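Local coordinates for carboxyvinyl-carboxyphosphonate phosphorylmutase (Bacillus anthracis, PDB 4IQD), which belongs to the phosphoenolpyruvate phosphomutase family, enzymes built on a TIM barrel, and binds pyruvic acid at several places, at residues N19-L24 / L31-A36; K64-P67 / I71-S74; T75-R80 / V92-D97; A119-E124 / K151-V156. All blocks are in the same frame, centred on the assembly; numbering follows the deposited sequence.

Interaction 1 of 4, residues N19-L24 / L31-A36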
loop_
_atom_site.group_PDB
_atom_site.type_symbol
_atom_site.label_atom_id
_atom_site.label_comp_id
_atom_site.label_asym_id
_atom_site.label_seq_id
_atom_site.Cartn_x
_atom_site.Cartn_y
_atom_site.Cartn_z
ATOM N N ASN A 19 19.012 -1.854 -18.850
ATOM C CA ASN A 19 19.375 -1.320 -20.152
ATOM C C ASN A 19 18.232 -0.528 -20.766
ATOM O O ASN A 19 18.456 0.485 -21.422
ATOM C CB ASN A 19 19.814 -2.440 -21.092
ATOM C CG ASN A 19 21.045 -3.166 -20.591
ATOM O OD1 ASN A 19 21.934 -2.564 -19.993
ATOM N ND2 ASN A 19 21.098 -4.469 -20.829
ATOM N N ARG A 20 17.007 -0.996 -20.546
ATOM C CA ARG A 20 15.827 -0.296 -21.035
ATOM C C ARG A 20 15.749 1.056 -20.353
ATOM O O ARG A 20 15.471 2.067 -20.989
ATOM C CB ARG A 20 14.555 -1.093 -20.747
ATOM C CG ARG A 20 13.296 -0.472 -21.338
ATOM C CD ARG A 20 12.020 -1.034 -20.714
ATOM N NE ARG A 20 11.802 -2.450 -21.002
ATOM C CZ ARG A 20 10.758 -3.152 -20.565
ATOM N NH1 ARG A 20 9.831 -2.571 -19.815
ATOM N NH2 ARG A 20 10.642 -4.435 -20.876
ATOM N N PHE A 21 16.008 1.057 -19.051
ATOM C CA PHE A 21 16.040 2.277 -18.256
ATOM C C PHE A 21 17.083 3.245 -18.794
ATOM O O PHE A 21 16.805 4.431 -18.984
ATOM C CB PHE A 21 16.349 1.943 -16.796
ATOM C CG PHE A 21 16.290 3.125 -15.878
ATOM C CD1 PHE A 21 15.088 3.524 -15.322
ATOM C CD2 PHE A 21 17.437 3.836 -15.564
ATOM C CE1 PHE A 21 15.029 4.610 -14.474
ATOM C CE2 PHE A 21 17.384 4.924 -14.717
ATOM C CZ PHE A 21 16.179 5.313 -14.171
ATOM N N ARG A 22 18.287 2.732 -19.029
ATOM C CA ARG A 22 19.367 3.537 -19.578
ATOM C C ARG A 22 18.949 4.159 -20.900
ATOM O O ARG A 22 19.156 5.348 -21.130
ATOM C CB ARG A 22 20.625 2.696 -19.784
ATOM C CG ARG A 22 21.735 3.444 -20.505
ATOM C CD ARG A 22 22.952 2.568 -20.740
ATOM N NE ARG A 22 23.516 2.052 -19.498
ATOM C CZ ARG A 22 24.327 2.740 -18.702
ATOM N NH1 ARG A 22 24.666 3.984 -19.008
ATOM N NH2 ARG A 22 24.795 2.185 -17.593
ATOM N N ALA A 23 18.360 3.341 -21.764
ATOM C CA ALA A 23 17.833 3.814 -23.035
ATOM C C ALA A 23 16.911 4.997 -22.803
ATOM O O ALA A 23 17.079 6.052 -23.416
ATOM C CB ALA A 23 17.084 2.696 -23.741
ATOM N N LEU A 24 15.952 4.811 -21.900
ATOM C CA LEU A 24 14.984 5.845 -21.554
ATOM C C LEU A 24 15.676 7.147 -21.171
ATOM O O LEU A 24 15.213 8.235 -21.513
ATOM C CB LEU A 24 14.102 5.380 -20.393
ATOM C CG LEU A 24 13.192 4.171 -20.602
ATOM C CD1 LEU A 24 12.470 3.842 -19.314
ATOM C CD2 LEU A 24 12.210 4.437 -21.715
ATOM N N LEU A 31 12.469 11.903 -19.580
ATOM C CA LEU A 31 11.788 10.755 -18.998
ATOM C C LEU A 31 11.080 11.144 -17.710
ATOM O O LEU A 31 11.711 11.599 -16.761
ATOM C CB LEU A 31 12.789 9.635 -18.717
ATOM C CG LEU A 31 12.227 8.411 -17.996
ATOM C CD1 LEU A 31 11.235 7.669 -18.881
ATOM C CD2 LEU A 31 13.349 7.491 -17.546
ATOM N N GLN A 32 9.764 10.975 -17.681
ATOM C CA GLN A 32 9.018 11.203 -16.455
ATOM C C GLN A 32 8.936 9.905 -15.660
ATOM O O GLN A 32 8.531 8.868 -16.182
ATOM C CB GLN A 32 7.620 11.737 -16.753
ATOM C CG GLN A 32 7.592 13.119 -17.379
ATOM C CD GLN A 32 6.180 13.644 -17.549
ATOM O OE1 GLN A 32 5.392 13.098 -18.318
ATOM N NE2 GLN A 32 5.851 14.704 -16.821
ATOM N N ILE A 33 9.338 9.970 -14.396
ATOM C CA ILE A 33 9.376 8.794 -13.540
ATOM C C ILE A 33 8.528 9.009 -12.292
ATOM O O ILE A 33 8.969 9.635 -11.332
ATOM C CB ILE A 33 10.814 8.463 -13.110
ATOM C CG1 ILE A 33 11.733 8.369 -14.327
ATOM C CG2 ILE A 33 10.845 7.168 -12.323
ATOM C CD1 ILE A 33 13.142 7.969 -13.979
ATOM N N PRO A 34 7.296 8.492 -12.306
ATOM C CA PRO A 34 6.362 8.644 -11.191
ATOM C C PRO A 34 6.720 7.757 -10.015
ATOM O O PRO A 34 7.159 6.627 -10.207
ATOM C CB PRO A 34 5.030 8.164 -11.777
ATOM C CG PRO A 34 5.243 8.031 -13.230
ATOM C CD PRO A 34 6.685 7.782 -13.438
ATOM N N GLY A 35 6.524 8.266 -8.806
ATOM C CA GLY A 35 6.634 7.440 -7.626
ATOM C C GLY A 35 5.423 6.532 -7.500
ATOM O O GLY A 35 4.287 6.970 -7.671
ATOM N N ALA A 36 5.667 5.257 -7.221
ATOM C CA ALA A 36 4.590 4.319 -6.940
ATOM C C ALA A 36 4.886 3.615 -5.629
ATOM O O ALA A 36 5.782 2.779 -5.562
ATOM C CB ALA A 36 4.454 3.309 -8.066
#
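Leu24, on the last turns of helix 14-26, packs against Leu31 at the start of strand 31-34, and Phe21, one turn earlier in the same helix, reaches Ile33. The side chains meet through carbon alone; no hydrogen bond links the two segments. The two leucines are the closer couple. CB of Leu24 lies 3.6 Å from CD2 of Leu31, and the other methyl, Leu31 CD1, is 4.0 Å from Leu24 CD1, so the fork of Leu31 receives both the base and one tip of its partner. Leu31 directs CG away from its own backbone N (chi1 175°), which sends both methyls across toward the helix. The short turn after the helix keeps the ends near, with 6.4 Å between the CA atoms of Leu24 and Leu31.

A helix placed against the N-terminal ends of the parallel strands is what this contact illustrates in a TIM barrel: helix 14-26 runs into the first strand, and its Phe21 also meets Pro91, Leu93 and Ala120 around that end.

The aromatic contact is looser. Ile33 brings its CD1 obliquely to the ring, 3.9 Å from Phe21 CE1, and the two side chains cross at about a right angle. Tyr161 meets the same phenyl ring edge-to-face, so Phe21 joins the first strand to the N-terminal end of strand 161-166. Strand 239-242 flanks strand 31-34, exchanging backbone hydrogen bonds with Leu31 and Ile33.

Interaction 2 of 4, residues K64-P67 / I71-S74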
loop_
_atom_site.group_PDB
_atom_site.type_symbol
_atom_site.label_atom_id
_atom_site.label_comp_id
_atom_site.label_asym_id
_atom_site.label_seq_id
_atom_site.Cartn_x
_atom_site.Cartn_y
_atom_site.Cartn_z
ATOM N N LYS A 64 3.644 2.647 5.234
ATOM C CA LYS A 64 3.689 1.782 6.402
ATOM C C LYS A 64 3.372 2.538 7.690
ATOM O O LYS A 64 3.383 1.956 8.772
ATOM C CB LYS A 64 5.062 1.125 6.521
ATOM C CG LYS A 64 5.455 0.295 5.318
ATOM C CD LYS A 64 6.693 -0.524 5.613
ATOM C CE LYS A 64 6.388 -1.664 6.568
ATOM N NZ LYS A 64 5.617 -2.740 5.893
ATOM N N GLY A 65 3.090 3.832 7.569
ATOM C CA GLY A 65 2.754 4.655 8.718
ATOM C C GLY A 65 3.974 5.037 9.533
ATOM O O GLY A 65 3.901 5.180 10.754
ATOM N N LEU A 66 5.101 5.211 8.852
ATOM C CA LEU A 66 6.369 5.484 9.521
ATOM C C LEU A 66 6.971 6.808 9.060
ATOM O O LEU A 66 6.640 7.297 7.984
ATOM C CB LEU A 66 7.351 4.341 9.253
ATOM C CG LEU A 66 6.875 2.940 9.632
ATOM C CD1 LEU A 66 8.016 1.947 9.503
ATOM C CD2 LEU A 66 6.289 2.917 11.035
ATOM N N PRO A 67 7.865 7.395 9.875
ATOM C CA PRO A 67 8.543 8.608 9.416
ATOM C C PRO A 67 9.739 8.272 8.536
ATOM O O PRO A 67 10.324 7.199 8.666
ATOM C CB PRO A 67 9.021 9.267 10.717
ATOM C CG PRO A 67 8.796 8.262 11.812
ATOM C CD PRO A 67 8.337 6.978 11.205
ATOM N N ILE A 71 14.492 3.854 9.319
ATOM C CA ILE A 71 14.230 2.776 10.265
ATOM C C ILE A 71 13.671 1.546 9.565
ATOM O O ILE A 71 13.406 0.526 10.196
ATOM C CB ILE A 71 13.276 3.221 11.381
ATOM C CG1 ILE A 71 11.948 3.695 10.785
ATOM C CG2 ILE A 71 13.925 4.315 12.217
ATOM C CD1 ILE A 71 11.066 4.440 11.758
ATOM N N VAL A 72 13.489 1.652 8.256
ATOM C CA VAL A 72 13.117 0.495 7.462
ATOM C C VAL A 72 14.383 -0.223 7.040
ATOM O O VAL A 72 15.466 0.360 7.053
ATOM C CB VAL A 72 12.302 0.882 6.219
ATOM C CG1 VAL A 72 10.944 1.429 6.627
ATOM C CG2 VAL A 72 13.067 1.885 5.376
ATOM N N THR A 73 14.243 -1.493 6.676
ATOM C CA THR A 73 15.390 -2.312 6.310
ATOM C C THR A 73 15.461 -2.508 4.804
ATOM O O THR A 73 14.476 -2.311 4.097
ATOM C CB THR A 73 15.328 -3.686 6.979
ATOM O OG1 THR A 73 14.272 -4.452 6.393
ATOM C CG2 THR A 73 15.081 -3.542 8.470
ATOM N N SER A 74 16.637 -2.896 4.323
ATOM C CA SER A 74 16.848 -3.118 2.902
ATOM C C SER A 74 15.935 -4.223 2.399
ATOM O O SER A 74 15.476 -4.185 1.261
ATOM C CB SER A 74 18.303 -3.495 2.626
ATOM O OG SER A 74 18.562 -4.830 3.026
HETATM O O HOH W 1 12.126 5.138 7.935
#
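Ile71 and Val72 fold back onto Leu66 and Pro67 in the connection between helices 57-63 and 74-88, a loop framed by two helix-end motifs. At its start Gly65, with positive phi, makes a Schellman motif that ends the first helix. At its finish Thr73 is the N-cap of the second, its side chain capping a backbone N there while Glu76 OE1 accepts from Thr73 N, a reciprocal pattern consistent with a capping box.

Between these ends the packing is a matter of small bumps in shallow hollows. The main bump is CD1 of Ile71, which rests against the proline ring and comes more loosely near the base of the leucine: it is 3.8 Å from Pro67 CD and 4.5 Å from Leu66 CB. Ile71 gets there by holding CG1 between its backbone N and carbonyl carbon (chi1 59°), a crowded position, from which the extended tip meets the proline at about a right angle. A second, looser step lies beside it, where Leu66 CD1 stands 4.1 Å from Val72 CG1. Tyr60 and Thr61 of helix 57-63 also touch Val72, and Phe289 of the second subunit packs on Pro67, so the loop also forms part of the subunit contact.

With no direct hydrogen bond across the gap, one water joins the two backbones, donating to Pro67 O at 2.8 Å and accepting from Ile71 N at 3.0 Å.

Interaction 3 of 4, residues T75-R80 / V92-D97; sequences TEVAER and VLVDID. With PYR (pyruvic acid), chain F.
Val77 lies over Val94 where helix 74-88 passes across strand 92-95, the nearest CA atoms being those of Val77 and Ile96, 7.9 Å apart. The direct contact is small and apolar. CG1 of Val77 meets CG1 of Val94 at 3.7 Å, and the two side chains point past one another, overlapping at these methyls, each of which stands anti to its own backbone N. Leu55 and Met113 help to enclose Val77.

One turn along the helix, Arg80 faces a pyruvic acid. Its chain is bent at chi2 (58°) and again at chi3 (60°), which turns the edge of the guanidinium toward the ligand. NE donates to the ligand O3, although the modelled separation of 2.4 Å is too short to be trusted closely. NH2 adds two weak bonds, one to O3 and one to OXT at 3.4 Å. Arg80 of the second subunit bonds the same ligand through its NH2, so two arginines gather round it, and Arg80 NH1 is held by the backbone O of His37. Glu79 OE2 comes within 3.6 Å of the ligand CB.

On the strand, Asp97 N donates to Asp95 OD1 at 3.0 Å, from 51° above the carboxylate plane. This Asx turn steadies Asp95, which touches another pyruvic acid in a pocket shared with Tyr54 and Arg165: the C-terminal mouth of a TIM barrel, where such enzymes place their ligand site.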
loop_
_atom_site.group_PDB
_atom_site.type_symbol
_atom_site.label_atom_id
_atom_site.label_comp_id
_atom_site.label_asym_id
_atom_site.label_seq_id
_atom_site.Cartn_x
_atom_site.Cartn_y
_atom_site.Cartn_z
ATOM N N THR A 75 15.674 -5.200 3.262
ATOM C CA THR A 75 14.813 -6.331 2.928
ATOM C C THR A 75 13.388 -5.877 2.616
ATOM O O THR A 75 12.767 -6.351 1.664
ATOM C CB THR A 75 14.769 -7.360 4.076
ATOM O OG1 THR A 75 16.094 -7.820 4.361
ATOM C CG2 THR A 75 13.895 -8.551 3.699
ATOM N N GLU A 76 12.880 -4.952 3.428
ATOM C CA GLU A 76 11.537 -4.414 3.250
ATOM C C GLU A 76 11.419 -3.641 1.947
ATOM O O GLU A 76 10.462 -3.814 1.195
ATOM C CB GLU A 76 11.178 -3.491 4.414
ATOM C CG GLU A 76 10.981 -4.204 5.737
ATOM C CD GLU A 76 10.882 -3.246 6.904
ATOM O OE1 GLU A 76 11.700 -2.308 6.970
ATOM O OE2 GLU A 76 9.987 -3.428 7.755
ATOM N N VAL A 77 12.397 -2.778 1.693
ATOM C CA VAL A 77 12.394 -1.947 0.498
ATOM C C VAL A 77 12.508 -2.802 -0.759
ATOM O O VAL A 77 11.858 -2.530 -1.769
ATOM C CB VAL A 77 13.539 -0.921 0.533
ATOM C CG1 VAL A 77 13.499 -0.032 -0.698
ATOM C CG2 VAL A 77 13.453 -0.085 1.799
ATOM N N ALA A 78 13.323 -3.849 -0.684
ATOM C CA ALA A 78 13.527 -4.745 -1.814
ATOM C C ALA A 78 12.276 -5.569 -2.129
ATOM O O ALA A 78 12.060 -5.969 -3.272
ATOM C CB ALA A 78 14.719 -5.653 -1.560
ATOM N N GLU A 79 11.453 -5.821 -1.115
ATOM C CA GLU A 79 10.215 -6.571 -1.318
ATOM C C GLU A 79 9.115 -5.723 -1.949
ATOM O O GLU A 79 8.393 -6.188 -2.823
ATOM C CB GLU A 79 9.714 -7.174 -0.009
ATOM C CG GLU A 79 10.114 -8.620 0.197
ATOM C CD GLU A 79 9.099 -9.390 1.019
ATOM O OE1 GLU A 79 8.928 -10.602 0.768
ATOM O OE2 GLU A 79 8.468 -8.784 1.911
ATOM N N ARG A 80 8.977 -4.482 -1.499
ATOM C CA ARG A 80 8.002 -3.587 -2.106
ATOM C C ARG A 80 8.408 -3.304 -3.548
ATOM O O ARG A 80 7.557 -3.159 -4.422
ATOM C CB ARG A 80 7.878 -2.289 -1.307
ATOM C CG ARG A 80 6.826 -1.311 -1.827
ATOM C CD ARG A 80 5.424 -1.916 -1.879
ATOM N NE ARG A 80 4.942 -2.369 -0.575
ATOM C CZ ARG A 80 4.323 -1.594 0.311
ATOM N NH1 ARG A 80 4.115 -0.312 0.046
ATOM N NH2 ARG A 80 3.919 -2.097 1.468
ATOM N N VAL A 92 12.384 0.191 -12.617
ATOM C CA VAL A 92 12.090 0.912 -11.392
ATOM C C VAL A 92 13.369 1.407 -10.736
ATOM O O VAL A 92 14.285 0.630 -10.478
ATOM C CB VAL A 92 11.310 0.032 -10.401
ATOM C CG1 VAL A 92 11.164 0.734 -9.065
ATOM C CG2 VAL A 92 9.946 -0.320 -10.975
ATOM N N LEU A 93 13.421 2.713 -10.495
ATOM C CA LEU A 93 14.500 3.334 -9.742
ATOM C C LEU A 93 14.129 3.368 -8.268
ATOM O O LEU A 93 13.103 3.933 -7.883
ATOM C CB LEU A 93 14.756 4.752 -10.255
ATOM C CG LEU A 93 15.627 5.695 -9.426
ATOM C CD1 LEU A 93 17.065 5.201 -9.323
ATOM C CD2 LEU A 93 15.580 7.083 -10.034
ATOM N N VAL A 94 14.971 2.759 -7.447
ATOM C CA VAL A 94 14.693 2.650 -6.028
ATOM C C VAL A 94 15.626 3.512 -5.196
ATOM O O VAL A 94 16.844 3.395 -5.283
ATOM C CB VAL A 94 14.809 1.197 -5.559
ATOM C CG1 VAL A 94 14.660 1.115 -4.052
ATOM C CG2 VAL A 94 13.771 0.341 -6.259
ATOM N N ASP A 95 15.033 4.385 -4.392
ATOM C CA ASP A 95 15.775 5.170 -3.424
ATOM C C ASP A 95 16.268 4.251 -2.316
ATOM O O ASP A 95 15.482 3.782 -1.493
ATOM C CB ASP A 95 14.872 6.260 -2.844
ATOM C CG ASP A 95 15.545 7.060 -1.740
ATOM O OD1 ASP A 95 16.789 7.025 -1.636
ATOM O OD2 ASP A 95 14.823 7.741 -0.979
ATOM N N ILE A 96 17.571 3.995 -2.290
ATOM C CA ILE A 96 18.138 3.145 -1.251
ATOM C C ILE A 96 18.859 3.936 -0.159
ATOM O O ILE A 96 19.705 3.392 0.549
ATOM C CB ILE A 96 19.085 2.077 -1.838
ATOM C CG1 ILE A 96 20.318 2.725 -2.466
ATOM C CG2 ILE A 96 18.345 1.224 -2.859
ATOM C CD1 ILE A 96 21.459 1.759 -2.691
ATOM N N ASP A 97 18.502 5.208 -0.012
ATOM C CA ASP A 97 19.140 6.089 0.968
ATOM C C ASP A 97 20.662 6.075 0.837
ATOM O O ASP A 97 21.206 6.497 -0.181
ATOM C CB ASP A 97 18.726 5.719 2.397
ATOM C CG ASP A 97 17.243 5.917 2.648
ATOM O OD1 ASP A 97 16.630 6.764 1.967
ATOM O OD2 ASP A 97 16.691 5.227 3.534
HETATM C C PYR F . 4.665 -6.066 1.892
HETATM O O PYR F . 5.134 -7.009 2.672
HETATM O OXT PYR F . 3.600 -5.389 2.245
HETATM C CA PYR F . 5.306 -5.781 0.692
HETATM O O3 PYR F . 5.242 -4.577 0.182
HETATM C CB PYR F . 6.072 -6.856 -0.017
#

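Interaction 4 of 4, residues A119-E124 / K151-V156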
loop_
_atom_site.group_PDB
_atom_site.type_symbol
_atom_site.label_atom_id
_atom_site.label_comp_id
_atom_site.label_asym_id
_atom_site.label_seq_id
_atom_site.Cartn_x
_atom_site.Cartn_y
_atom_site.Cartn_z
ATOM N N ALA A 119 15.849 -1.975 -11.781
ATOM C CA ALA A 119 16.642 -1.460 -12.892
ATOM C C ALA A 119 17.727 -0.476 -12.455
ATOM O O ALA A 119 18.800 -0.435 -13.051
ATOM C CB ALA A 119 15.739 -0.819 -13.931
ATOM N N ALA A 120 17.442 0.312 -11.420
ATOM C CA ALA A 120 18.362 1.353 -10.960
ATOM C C ALA A 120 18.172 1.674 -9.481
ATOM O O ALA A 120 17.101 1.456 -8.925
ATOM C CB ALA A 120 18.186 2.615 -11.788
ATOM N N VAL A 121 19.219 2.200 -8.851
ATOM C CA VAL A 121 19.148 2.597 -7.449
ATOM C C VAL A 121 19.705 3.995 -7.230
ATOM O O VAL A 121 20.637 4.420 -7.913
ATOM C CB VAL A 121 19.907 1.618 -6.531
ATOM C CG1 VAL A 121 19.160 0.293 -6.425
ATOM C CG2 VAL A 121 21.336 1.410 -7.025
ATOM N N GLN A 122 19.120 4.701 -6.268
ATOM C CA GLN A 122 19.566 6.037 -5.907
ATOM C C GLN A 122 20.204 6.027 -4.533
ATOM O O GLN A 122 19.558 5.698 -3.542
ATOM C CB GLN A 122 18.399 7.016 -5.909
ATOM C CG GLN A 122 18.719 8.338 -5.239
ATOM C CD GLN A 122 17.478 9.090 -4.811
ATOM O OE1 GLN A 122 16.548 9.275 -5.595
ATOM N NE2 GLN A 122 17.454 9.524 -3.558
ATOM N N ILE A 123 21.477 6.398 -4.483
ATOM C CA ILE A 123 22.219 6.430 -3.234
ATOM C C ILE A 123 22.700 7.857 -2.982
ATOM O O ILE A 123 23.017 8.583 -3.922
ATOM C CB ILE A 123 23.402 5.437 -3.267
ATOM C CG1 ILE A 123 24.058 5.309 -1.893
ATOM C CG2 ILE A 123 24.428 5.837 -4.313
ATOM C CD1 ILE A 123 25.249 4.383 -1.895
ATOM N N GLU A 124 22.734 8.261 -1.715
ATOM C CA GLU A 124 23.014 9.651 -1.367
ATOM C C GLU A 124 24.209 9.819 -0.435
ATOM O O GLU A 124 24.616 8.879 0.249
ATOM C CB GLU A 124 21.775 10.296 -0.743
ATOM C CG GLU A 124 21.378 9.721 0.604
ATOM C CD GLU A 124 19.977 10.134 1.020
ATOM O OE1 GLU A 124 19.725 10.260 2.236
ATOM O OE2 GLU A 124 19.124 10.328 0.129
ATOM N N LYS A 151 31.649 2.252 -5.742
ATOM C CA LYS A 151 32.567 1.221 -6.213
ATOM C C LYS A 151 32.123 -0.157 -5.755
ATOM O O LYS A 151 32.282 -1.140 -6.479
ATOM C CB LYS A 151 33.986 1.497 -5.711
ATOM C CG LYS A 151 34.646 2.711 -6.340
ATOM C CD LYS A 151 35.820 3.210 -5.511
ATOM C CE LYS A 151 36.955 2.205 -5.451
ATOM N NZ LYS A 151 38.134 2.773 -4.730
ATOM N N ALA A 152 31.570 -0.222 -4.547
ATOM C CA ALA A 152 31.025 -1.467 -4.018
ATOM C C ALA A 152 29.880 -1.971 -4.892
ATOM O O ALA A 152 29.782 -3.164 -5.183
ATOM C CB ALA A 152 30.557 -1.273 -2.592
ATOM N N ILE A 153 29.017 -1.056 -5.314
ATOM C CA ILE A 153 27.911 -1.413 -6.189
ATOM C C ILE A 153 28.405 -1.886 -7.553
ATOM O O ILE A 153 28.027 -2.966 -8.003
ATOM C CB ILE A 153 26.932 -0.247 -6.365
ATOM C CG1 ILE A 153 26.350 0.155 -5.011
ATOM C CG2 ILE A 153 25.818 -0.632 -7.313
ATOM C CD1 ILE A 153 25.375 1.301 -5.082
ATOM N N LYS A 154 29.257 -1.089 -8.196
ATOM C CA LYS A 154 29.824 -1.451 -9.496
ATOM C C LYS A 154 30.512 -2.806 -9.448
ATOM O O LYS A 154 30.554 -3.530 -10.439
ATOM C CB LYS A 154 30.842 -0.408 -9.969
ATOM C CG LYS A 154 30.264 0.945 -10.349
ATOM C CD LYS A 154 29.122 0.820 -11.346
ATOM C CE LYS A 154 29.541 0.159 -12.649
ATOM N NZ LYS A 154 28.352 -0.109 -13.512
ATOM N N GLU A 155 31.061 -3.136 -8.287
ATOM C CA GLU A 155 31.764 -4.394 -8.112
ATOM C C GLU A 155 30.818 -5.588 -8.059
ATOM O O GLU A 155 30.991 -6.561 -8.790
ATOM C CB GLU A 155 32.614 -4.354 -6.846
ATOM C CG GLU A 155 33.349 -5.650 -6.587
ATOM C CD GLU A 155 34.146 -6.104 -7.792
ATOM O OE1 GLU A 155 34.844 -5.260 -8.391
ATOM O OE2 GLU A 155 34.069 -7.302 -8.142
ATOM N N VAL A 156 29.817 -5.509 -7.191
ATOM C CA VAL A 156 28.941 -6.647 -6.945
ATOM C C VAL A 156 27.791 -6.716 -7.946
ATOM O O VAL A 156 27.330 -7.801 -8.298
ATOM C CB VAL A 156 28.385 -6.628 -5.505
ATOM C CG1 VAL A 156 27.560 -7.867 -5.237
ATOM C CG2 VAL A 156 29.521 -6.544 -4.508
#
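Ile153 of helix 143-156 points toward strand 120-124 and spans, with its last carbon, the step between Val121 and Ile123. The CA atoms of Val121 and Ile153 are 9.7 Å apart, and it is mainly the length of Ile153 that bridges the space between helix and strand. From CB the chain divides. The CG2 branch stops a little short, Ile153 CG2 lying 4.9 Å from Val121 CG2. The CG1 branch does the reaching: CG1 is anti to the carbonyl carbon (chi1 -60°) and the chain then runs fully extended (chi2 180°), carrying its end outward from the helix. Ile153 CG1 itself is still 5.4 Å from Ile123 CD1. Only at CD1 does the side chain arrive, Ile153 CD1 lying 4.5 Å from Val121 CG2 and 4.4 Å from Ile123 CD1. Ile123 CG2 is a little farther from Ile153 CD1, at 4.7 Å. Thus a single methyl touches two alternate residues of the strand, both on its outer surface. Ile123 has an equally extended chain (chi2 -178°), and the two isoleucines meet through their CD1 methyls. At these separations the packing is light, and no hydrogen bond crosses it.

Strand 120-124, helix 143-156 and strand 161-166 form a beta-alpha-beta unit of the barrel, its two strands parallel neighbours. Ile153 also rests on Ile162 of the second strand and on Val106 of helix 103-115, while Met113 of that helix packs on Val121, so the helical layer closes over the outside of the sheet here.

Overall arrangement
Along the chain the four contacts follow one another without overlap, each closing before the next opens. Interactions 3 and 4 have centres 12 Å apart and share the parallel sheet, in which strands 92-95 and 120-124 are neighbours, tied by a probable hydrogen bond from Gln122 N to Val94 O. Interaction 1 reaches both at the opposite end of these strands from the ligand, Phe21 packing on Leu93, Ala119 and Ala120. Interaction 2 lies on the far side, about 24 Å from interaction 1 between centres, and joins interaction 3 through Val72 and Val77. Interaction 1 sits at the barrel's N-terminal end, 3 and 4 pack helices on its wall, and 1 and 2 also touch the second subunit.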